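Local coordinates for protein transcriptional regulator (Vibrio vulnificus, PDB 4IVN) that probably represses transcription of the nan operon for sialic acid catabolism and binds the sugar phosphate ManNAc-6P, at residues A[32-35]-A[36-39]; A[42-45]-A[46-50]. All coordinates share one frame; numbering follows the deposited sequence.

Interaction 1 (A[32-35]-A[36-39]); sequences NAHD and VQFQ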
loop_
_atom_site.group_PDB
_atom_site.type_symbol
_atom_site.label_atom_id
_atom_site.label_comp_id
_atom_site.label_asym_id
_atom_site.label_seq_id
_atom_site.Cartn_x
_atom_site.Cartn_y
_atom_site.Cartn_z
ATOM N N ASN A 32 -30.487 2.563 -13.303
ATOM C CA ASN A 32 -29.516 2.477 -12.177
ATOM C C ASN A 32 -28.095 2.703 -12.607
ATOM O O ASN A 32 -27.141 2.224 -11.974
ATOM C CB ASN A 32 -29.631 1.111 -11.489
ATOM C CG ASN A 32 -30.959 0.931 -10.832
ATOM O OD1 ASN A 32 -31.212 1.526 -9.808
ATOM N ND2 ASN A 32 -31.834 0.130 -11.437
ATOM N N ALA A 33 -27.980 3.340 -13.760
ATOM C CA ALA A 33 -26.773 3.279 -14.572
ATOM C C ALA A 33 -25.563 3.783 -13.834
ATOM O O ALA A 33 -24.475 3.190 -13.940
ATOM C CB ALA A 33 -26.938 4.024 -15.892
ATOM N N HIS A 34 -25.722 4.858 -13.075
ATOM C CA HIS A 34 -24.619 5.331 -12.250
ATOM C C HIS A 34 -24.087 4.232 -11.349
ATOM O O HIS A 34 -22.852 4.025 -11.247
ATOM C CB HIS A 34 -24.967 6.598 -11.427
ATOM C CG HIS A 34 -23.889 6.958 -10.400
ATOM N ND1 HIS A 34 -22.947 7.892 -10.635
ATOM C CD2 HIS A 34 -23.592 6.404 -9.129
ATOM C CE1 HIS A 34 -22.111 7.957 -9.560
ATOM N NE2 HIS A 34 -22.527 7.058 -8.643
ATOM N N ASP A 35 -24.978 3.521 -10.661
ATOM C CA ASP A 35 -24.486 2.471 -9.743
ATOM C C ASP A 35 -23.974 1.168 -10.440
ATOM O O ASP A 35 -23.128 0.456 -9.898
ATOM C CB ASP A 35 -25.521 2.096 -8.678
ATOM C CG ASP A 35 -24.932 1.184 -7.603
ATOM O OD1 ASP A 35 -23.954 1.586 -6.921
ATOM O OD2 ASP A 35 -25.398 0.024 -7.471
ATOM N N VAL A 36 -24.486 0.882 -11.634
ATOM C CA VAL A 36 -24.111 -0.299 -12.353
ATOM C C VAL A 36 -22.573 -0.262 -12.623
ATOM O O VAL A 36 -21.948 -1.330 -12.735
ATOM C CB VAL A 36 -24.956 -0.530 -13.648
ATOM C CG1 VAL A 36 -24.372 -1.670 -14.533
ATOM C CG2 VAL A 36 -26.403 -0.866 -13.311
ATOM N N GLN A 37 -21.997 0.934 -12.774
ATOM C CA GLN A 37 -20.508 1.104 -12.964
ATOM C C GLN A 37 -19.726 0.323 -11.921
ATOM O O GLN A 37 -18.608 -0.186 -12.167
ATOM C CB GLN A 37 -20.098 2.574 -12.761
ATOM C CG GLN A 37 -20.799 3.599 -13.595
ATOM C CD GLN A 37 -20.272 5.007 -13.320
ATOM O OE1 GLN A 37 -20.768 5.725 -12.447
ATOM N NE2 GLN A 37 -19.316 5.423 -14.116
ATOM N N PHE A 38 -20.317 0.228 -10.744
ATOM C CA PHE A 38 -19.612 -0.372 -9.605
ATOM C C PHE A 38 -20.074 -1.794 -9.316
ATOM O O PHE A 38 -19.655 -2.337 -8.306
ATOM C CB PHE A 38 -19.693 0.521 -8.346
ATOM C CG PHE A 38 -19.406 1.971 -8.625
ATOM C CD1 PHE A 38 -18.113 2.408 -8.906
ATOM C CD2 PHE A 38 -20.437 2.921 -8.582
ATOM C CE1 PHE A 38 -17.844 3.758 -9.187
ATOM C CE2 PHE A 38 -20.182 4.257 -8.859
ATOM C CZ PHE A 38 -18.877 4.674 -9.181
ATOM N N GLN A 39 -20.875 -2.413 -10.228
ATOM C CA GLN A 39 -21.387 -3.760 -9.977
ATOM C C GLN A 39 -20.597 -4.736 -10.820
ATOM O O GLN A 39 -20.200 -4.384 -11.921
ATOM C CB GLN A 39 -22.880 -3.876 -10.398
ATOM C CG GLN A 39 -23.807 -3.075 -9.472
ATOM C CD GLN A 39 -25.300 -3.290 -9.755
ATOM O OE1 GLN A 39 -25.703 -4.312 -10.315
ATOM N NE2 GLN A 39 -26.114 -2.333 -9.337
#

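Interaction 2 (A[42-45]-A[46-50]); sequences TDLA and RNTQT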
loop_
_atom_site.group_PDB
_atom_site.type_symbol
_atom_site.label_atom_id
_atom_site.label_comp_id
_atom_site.label_asym_id
_atom_site.label_seq_id
_atom_site.Cartn_x
_atom_site.Cartn_y
_atom_site.Cartn_z
ATOM N N THR A 42 -21.854 -10.563 -11.366
ATOM C CA THR A 42 -22.540 -11.404 -10.322
ATOM C C THR A 42 -23.607 -10.536 -9.628
ATOM O O THR A 42 -24.742 -10.963 -9.438
ATOM C CB THR A 42 -21.561 -12.030 -9.276
ATOM O OG1 THR A 42 -20.368 -12.481 -9.934
ATOM C CG2 THR A 42 -22.161 -13.197 -8.505
ATOM N N ASP A 43 -23.290 -9.278 -9.383
ATOM C CA ASP A 43 -24.321 -8.330 -8.831
ATOM C C ASP A 43 -25.435 -8.021 -9.798
ATOM O O ASP A 43 -26.621 -8.054 -9.426
ATOM C CB ASP A 43 -23.700 -6.946 -8.545
ATOM C CG ASP A 43 -22.787 -6.951 -7.327
ATOM O OD1 ASP A 43 -23.128 -7.569 -6.286
ATOM O OD2 ASP A 43 -21.739 -6.269 -7.413
ATOM N N LEU A 44 -25.079 -7.668 -11.030
ATOM C CA LEU A 44 -26.129 -7.290 -12.033
ATOM C C LEU A 44 -27.135 -8.435 -12.225
ATOM O O LEU A 44 -28.360 -8.206 -12.321
ATOM C CB LEU A 44 -25.487 -6.982 -13.369
ATOM C CG LEU A 44 -26.459 -6.446 -14.413
ATOM C CD1 LEU A 44 -27.318 -5.334 -13.851
ATOM C CD2 LEU A 44 -25.711 -5.995 -15.646
ATOM N N ALA A 45 -26.606 -9.661 -12.253
ATOM C CA ALA A 45 -27.412 -10.861 -12.322
ATOM C C ALA A 45 -28.338 -11.017 -11.124
ATOM O O ALA A 45 -29.571 -11.223 -11.294
ATOM C CB ALA A 45 -26.554 -12.104 -12.533
ATOM N N ARG A 46 -27.780 -10.912 -9.925
ATOM C CA ARG A 46 -28.596 -10.968 -8.715
ATOM C C ARG A 46 -29.636 -9.868 -8.626
ATOM O O ARG A 46 -30.800 -10.124 -8.318
ATOM C CB ARG A 46 -27.712 -10.809 -7.464
ATOM C CG ARG A 46 -26.787 -11.954 -7.147
ATOM C CD ARG A 46 -25.900 -11.534 -5.964
ATOM N NE ARG A 46 -26.472 -11.893 -4.650
ATOM C CZ ARG A 46 -27.074 -11.062 -3.793
ATOM N NH1 ARG A 46 -27.233 -9.754 -4.030
ATOM N NH2 ARG A 46 -27.507 -11.550 -2.662
ATOM N N ASN A 47 -29.207 -8.624 -8.817
ATOM C CA ASN A 47 -30.135 -7.512 -8.679
ATOM C C ASN A 47 -31.299 -7.549 -9.686
ATOM O O ASN A 47 -32.335 -6.927 -9.461
ATOM C CB ASN A 47 -29.388 -6.211 -8.843
ATOM C CG ASN A 47 -28.344 -6.029 -7.776
ATOM O OD1 ASN A 47 -28.471 -6.589 -6.675
ATOM N ND2 ASN A 47 -27.303 -5.278 -8.091
ATOM N N THR A 48 -31.095 -8.233 -10.810
ATOM C CA THR A 48 -32.143 -8.328 -11.798
ATOM C C THR A 48 -32.880 -9.678 -11.736
ATOM O O THR A 48 -33.857 -9.880 -12.476
ATOM C CB THR A 48 -31.579 -8.188 -13.217
ATOM O OG1 THR A 48 -30.580 -9.194 -13.406
ATOM C CG2 THR A 48 -31.063 -6.734 -13.484
ATOM N N GLN A 49 -32.409 -10.576 -10.871
ATOM C CA GLN A 49 -32.888 -11.970 -10.813
ATOM C C GLN A 49 -32.860 -12.663 -12.195
ATOM O O GLN A 49 -33.858 -13.263 -12.630
ATOM C CB GLN A 49 -34.321 -12.019 -10.269
ATOM C CG GLN A 49 -34.505 -11.792 -8.767
ATOM C CD GLN A 49 -35.963 -11.457 -8.460
ATOM O OE1 GLN A 49 -36.420 -10.341 -8.722
ATOM N NE2 GLN A 49 -36.713 -12.428 -7.938
ATOM N N THR A 50 -31.731 -12.587 -12.894
ATOM C CA THR A 50 -31.562 -13.236 -14.193
ATOM C C THR A 50 -30.238 -13.982 -14.081
ATOM O O THR A 50 -29.469 -13.751 -13.149
ATOM C CB THR A 50 -31.611 -12.197 -15.376
ATOM O OG1 THR A 50 -30.458 -11.321 -15.352
ATOM C CG2 THR A 50 -32.843 -11.307 -15.291
#

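Interaction 1 (A[32-35]-A[36-39])
Asp35 and Gln39 join side chain to side chain at the end of helix 20-36. Gln39 NE2 donates to Asp35 OD2 over 3.1 Å, and the bond is nearly straight at 162°. The carboxylate oxygen is met on its anti side, somewhat out of the carboxylate plane. The acceptor lies close to the Gln39 amide plane, and the two flat groups are well turned from each other. The extended Gln39 chain carries its amide back to the helix. The same NE2 also bonds to Tyr28 OH, so two oxygens hold this amide nitrogen.

The backbone closes the helix here. Val36 N bonds to Asn32 O at 3.0 Å and more weakly to Ala33 O. Phe38 N bonds to Asp35 O at 2.9 Å. Residues Val36 to Gln39 then form a type I beta turn. This turn leads out of helix 20-36 within the helix-turn-helix domain of the RpiR family.

Phe38 directs its edge at the face of the His34 ring in an offset edge-to-face pair. The centroids are 5.6 Å apart and the planes stand at 65°. His34 CG lies trans to its backbone N (chi1 171°), which swings the imidazole toward the turn. Phe38 CE2 comes within 3.7 Å of His34 NE2. Val36 CG2 packs against Asn32 O at 3.4 Å, while its side chain also touches Tyr67 and Leu74 of helix 67-78.

Interaction 2 (A[42-45]-A[46-50])
Ala45 O accepts the backbone N of Thr50 in a Schellman motif that closes helix 41-48, part of the RpiR-family helix-turn-helix domain. Thr50 N meets Ala45 O at 3.0 Å, nearly straight at 165°. Gln49 N bonds back to Arg46 O, and Gln49 has the positive phi (52°) that turns the chain out of the helix.

Ordinary helical bonds precede the cap. Arg46 N bonds to Thr42 O, and Asn47 N to Asp43 O at 2.7 Å. At Thr48 the pattern slackens: its N makes weak bonds to both Leu44 O and Ala45 O.

Side-chain hydroxyls add to the closure. Thr48 OG1 sits between its own backbone N and carbonyl carbon (chi1 57°). From there OG1 of Thr48 donates to Leu44 O at 2.7 Å, so this carbonyl receives the hydroxyl and, weakly, the amide of one residue. Thr50 OG1 in turn donates to Thr48 OG1, linking the residues before and after Gln49.

Van der Waals contacts accompany these bonds. Arg46 lays its CG beside Thr42 O at 3.2 Å before its chain bends at chi3. Asn47 CG rests near Asp43 O. The Leu44 and Thr48 side chains also touch Tyr28 of helix 20-36, and Leu44 and Thr50 reach Val55 of helix 52-61. Leu44 CD1 meets the methyl CG2 of Thr48 at 4.0 Å.

Overall arrangement
From the N terminus, helix 20-36 ends in interaction 1, where the chain turns at 36-39. A short link leads into helix 41-48, and interaction 2 closes that helix before helix 52-61 begins. The two contacts are local and lie in series; neither encloses or crosses the other. Their centres are about 12 Å apart. Gln39 OE1 and Asn47 ND2, 2.9 Å apart, probably share a weak hydrogen bond that joins them directly. Tyr28 of helix 20-36 touches both. Val36 and Gln37 of interaction 1 also face helix 67-78, while interaction 2 packs on helix 52-61, so together they tie four helices of the DNA-binding domain.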